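Local structure of uncharacterized protein (Enterococcus faecalis, 3D3Y) at residues A[287-292]-A[334-339]. The protein is of unknown function but is related to M16 metallopeptidases, probably binds a metal ion, and contains a domain resembling the family's inactive one. Residues are numbered along the deposited sequence; the frame is centred on the assembly and turned at random.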
loop_
_atom_site.group_PDB
_atom_site.type_symbol
_atom_site.label_atom_id
_atom_site.label_comp_id
_atom_site.label_asym_id
_atom_site.label_seq_id
_atom_site.Cartn_x
_atom_site.Cartn_y
_atom_site.Cartn_z
ATOM N N HIS A 287 -19.251 -15.259 -4.399
ATOM C CA HIS A 287 -20.465 -15.753 -3.779
ATOM C C HIS A 287 -21.171 -14.629 -2.989
ATOM O O HIS A 287 -22.184 -14.860 -2.320
ATOM C CB HIS A 287 -20.150 -16.951 -2.864
ATOM C CG HIS A 287 -19.222 -16.614 -1.729
ATOM N ND1 HIS A 287 -17.865 -16.859 -1.776
ATOM C CD2 HIS A 287 -19.455 -16.035 -0.529
ATOM C CE1 HIS A 287 -17.309 -16.469 -0.639
ATOM N NE2 HIS A 287 -18.250 -15.955 0.129
ATOM N N SER A 288 -20.657 -13.405 -3.111
ATOM C CA SER A 288 -21.138 -12.285 -2.313
ATOM C C SER A 288 -22.533 -11.852 -2.720
ATOM O O SER A 288 -22.970 -12.138 -3.837
ATOM C CB SER A 288 -20.202 -11.086 -2.436
ATOM O OG SER A 288 -20.288 -10.506 -3.730
ATOM N N LYS A 289 -23.219 -11.114 -1.843
ATOM C CA LYS A 289 -24.558 -10.630 -2.207
ATOM C C LYS A 289 -24.602 -9.731 -3.435
ATOM O O LYS A 289 -25.531 -9.838 -4.253
ATOM C CB LYS A 289 -25.261 -9.969 -0.998
ATOM C CG LYS A 289 -25.512 -10.985 0.124
ATOM C CD LYS A 289 -26.375 -10.427 1.250
ATOM C CE LYS A 289 -26.623 -11.518 2.317
ATOM N NZ LYS A 289 -27.596 -12.520 1.834
ATOM N N LEU A 290 -23.617 -8.851 -3.596
ATOM C CA LEU A 290 -23.618 -7.962 -4.761
ATOM C C LEU A 290 -23.287 -8.718 -6.038
ATOM O O LEU A 290 -23.914 -8.479 -7.090
ATOM C CB LEU A 290 -22.672 -6.773 -4.553
ATOM C CG LEU A 290 -22.935 -5.836 -3.353
ATOM C CD1 LEU A 290 -21.934 -4.713 -3.376
ATOM C CD2 LEU A 290 -24.377 -5.272 -3.370
ATOM N N PHE A 291 -22.317 -9.645 -5.968
ATOM C CA PHE A 291 -22.037 -10.471 -7.168
ATOM C C PHE A 291 -23.283 -11.234 -7.570
ATOM O O PHE A 291 -23.714 -11.186 -8.729
ATOM C CB PHE A 291 -20.853 -11.435 -6.957
ATOM C CG PHE A 291 -20.302 -12.023 -8.250
ATOM C CD1 PHE A 291 -19.102 -11.545 -8.809
ATOM C CD2 PHE A 291 -20.988 -13.052 -8.913
ATOM C CE1 PHE A 291 -18.590 -12.118 -10.023
ATOM C CE2 PHE A 291 -20.492 -13.618 -10.126
ATOM C CZ PHE A 291 -19.300 -13.155 -10.668
HETATM N N MSE A 292 -23.871 -11.929 -6.601
HETATM C CA MSE A 292 -25.013 -12.795 -6.869
HETATM C C MSE A 292 -26.319 -12.089 -7.232
HETATM O O MSE A 292 -27.147 -12.655 -7.924
HETATM C CB MSE A 292 -25.245 -13.764 -5.690
HETATM C CG MSE A 292 -24.062 -14.712 -5.427
HETATM SE SE MSE A 292 -23.701 -15.807 -7.044
HETATM C CE MSE A 292 -25.445 -16.617 -7.291
ATOM N N SER A 334 -28.192 -1.010 -1.936
ATOM C CA SER A 334 -28.804 -0.664 -0.643
ATOM C C SER A 334 -29.639 -1.817 -0.074
ATOM O O SER A 334 -29.591 -2.128 1.140
ATOM C CB SER A 334 -29.706 0.569 -0.805
ATOM O OG SER A 334 -30.455 0.777 0.389
ATOM N N THR A 335 -30.388 -2.473 -0.958
ATOM C CA THR A 335 -31.186 -3.642 -0.544
ATOM C C THR A 335 -30.342 -4.766 0.036
ATOM O O THR A 335 -30.684 -5.329 1.091
ATOM C CB THR A 335 -32.039 -4.153 -1.702
ATOM O OG1 THR A 335 -32.963 -3.113 -2.030
ATOM C CG2 THR A 335 -32.829 -5.403 -1.284
ATOM N N GLU A 336 -29.245 -5.089 -0.646
ATOM C CA GLU A 336 -28.339 -6.111 -0.131
ATOM C C GLU A 336 -27.711 -5.708 1.191
ATOM O O GLU A 336 -27.546 -6.538 2.065
ATOM C CB GLU A 336 -27.269 -6.494 -1.158
ATOM C CG GLU A 336 -27.861 -7.190 -2.420
ATOM C CD GLU A 336 -28.832 -8.317 -2.070
ATOM O OE1 GLU A 336 -28.623 -9.019 -1.056
ATOM O OE2 GLU A 336 -29.816 -8.517 -2.801
ATOM N N LEU A 337 -27.375 -4.433 1.352
ATOM C CA LEU A 337 -26.845 -3.983 2.632
ATOM C C LEU A 337 -27.878 -4.131 3.763
ATOM O O LEU A 337 -27.566 -4.608 4.860
ATOM C CB LEU A 337 -26.300 -2.551 2.525
ATOM C CG LEU A 337 -25.779 -1.894 3.815
ATOM C CD1 LEU A 337 -24.686 -2.806 4.482
ATOM C CD2 LEU A 337 -25.200 -0.499 3.454
ATOM N N GLU A 338 -29.114 -3.737 3.491
ATOM C CA GLU A 338 -30.181 -3.933 4.444
ATOM C C GLU A 338 -30.374 -5.414 4.801
ATOM O O GLU A 338 -30.616 -5.754 5.971
ATOM C CB GLU A 338 -31.474 -3.328 3.915
ATOM C CG GLU A 338 -31.427 -1.781 3.927
ATOM C CD GLU A 338 -31.024 -1.216 5.319
ATOM O OE1 GLU A 338 -31.621 -1.647 6.339
ATOM O OE2 GLU A 338 -30.096 -0.357 5.370
ATOM N N ASN A 339 -30.251 -6.287 3.801
ATOM C CA ASN A 339 -30.386 -7.708 4.047
ATOM C C ASN A 339 -29.351 -8.215 5.028
ATOM O O ASN A 339 -29.673 -9.011 5.910
ATOM C CB ASN A 339 -30.312 -8.501 2.741
ATOM C CG ASN A 339 -31.600 -8.410 1.948
ATOM O OD1 ASN A 339 -32.657 -8.048 2.494
ATOM N ND2 ASN A 339 -31.537 -8.779 0.664
HETATM O O HOH W 1 -29.281 -11.469 -0.171
#
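Lys289 and Glu336 bring their CA atoms to within 6.2 Å of each other where the first turn of helix 289-295 rests against helix 326-341, a helix-helix contact in the alpha-beta domain of the M16 peptidase family. The pair illustrates how opposite charges can be joined without a direct salt bridge. Beyond CG, which lies beside the backbone N, the chain of Glu336 folds back at chi2 (-49°), and its OE1 comes to rest alongside the aliphatic part of Lys289, 3.5 Å from CB and equally close to CD. The lysine runs extended past this oxygen and bends at its last torsion (-74°), which leaves NZ 4.7 Å from Glu336 OE1. A single water closes the gap, accepting from Lys289 NZ and donating to Glu336 OE1. The ammonium itself is gripped by Glu349 in a salt bridge and by the carbonyl of Lys344; Glu336 reaches it through the water, and its negative charge would probably add to the favourable surroundings. Nearer the backbone of Glu336 the contact is apolar: Leu290 CD2 packs against Glu336 CB at 3.8 Å, while the leucine also touches Phe282 of helix 272-284 and Ile333. Ser288 caps the shorter helix, its OG accepting from Phe291 N at 3.1 Å. One turn beyond Glu336, Asn339 ND2 adds a weak hydrogen bond of 3.4 Å to Glu336 OE1.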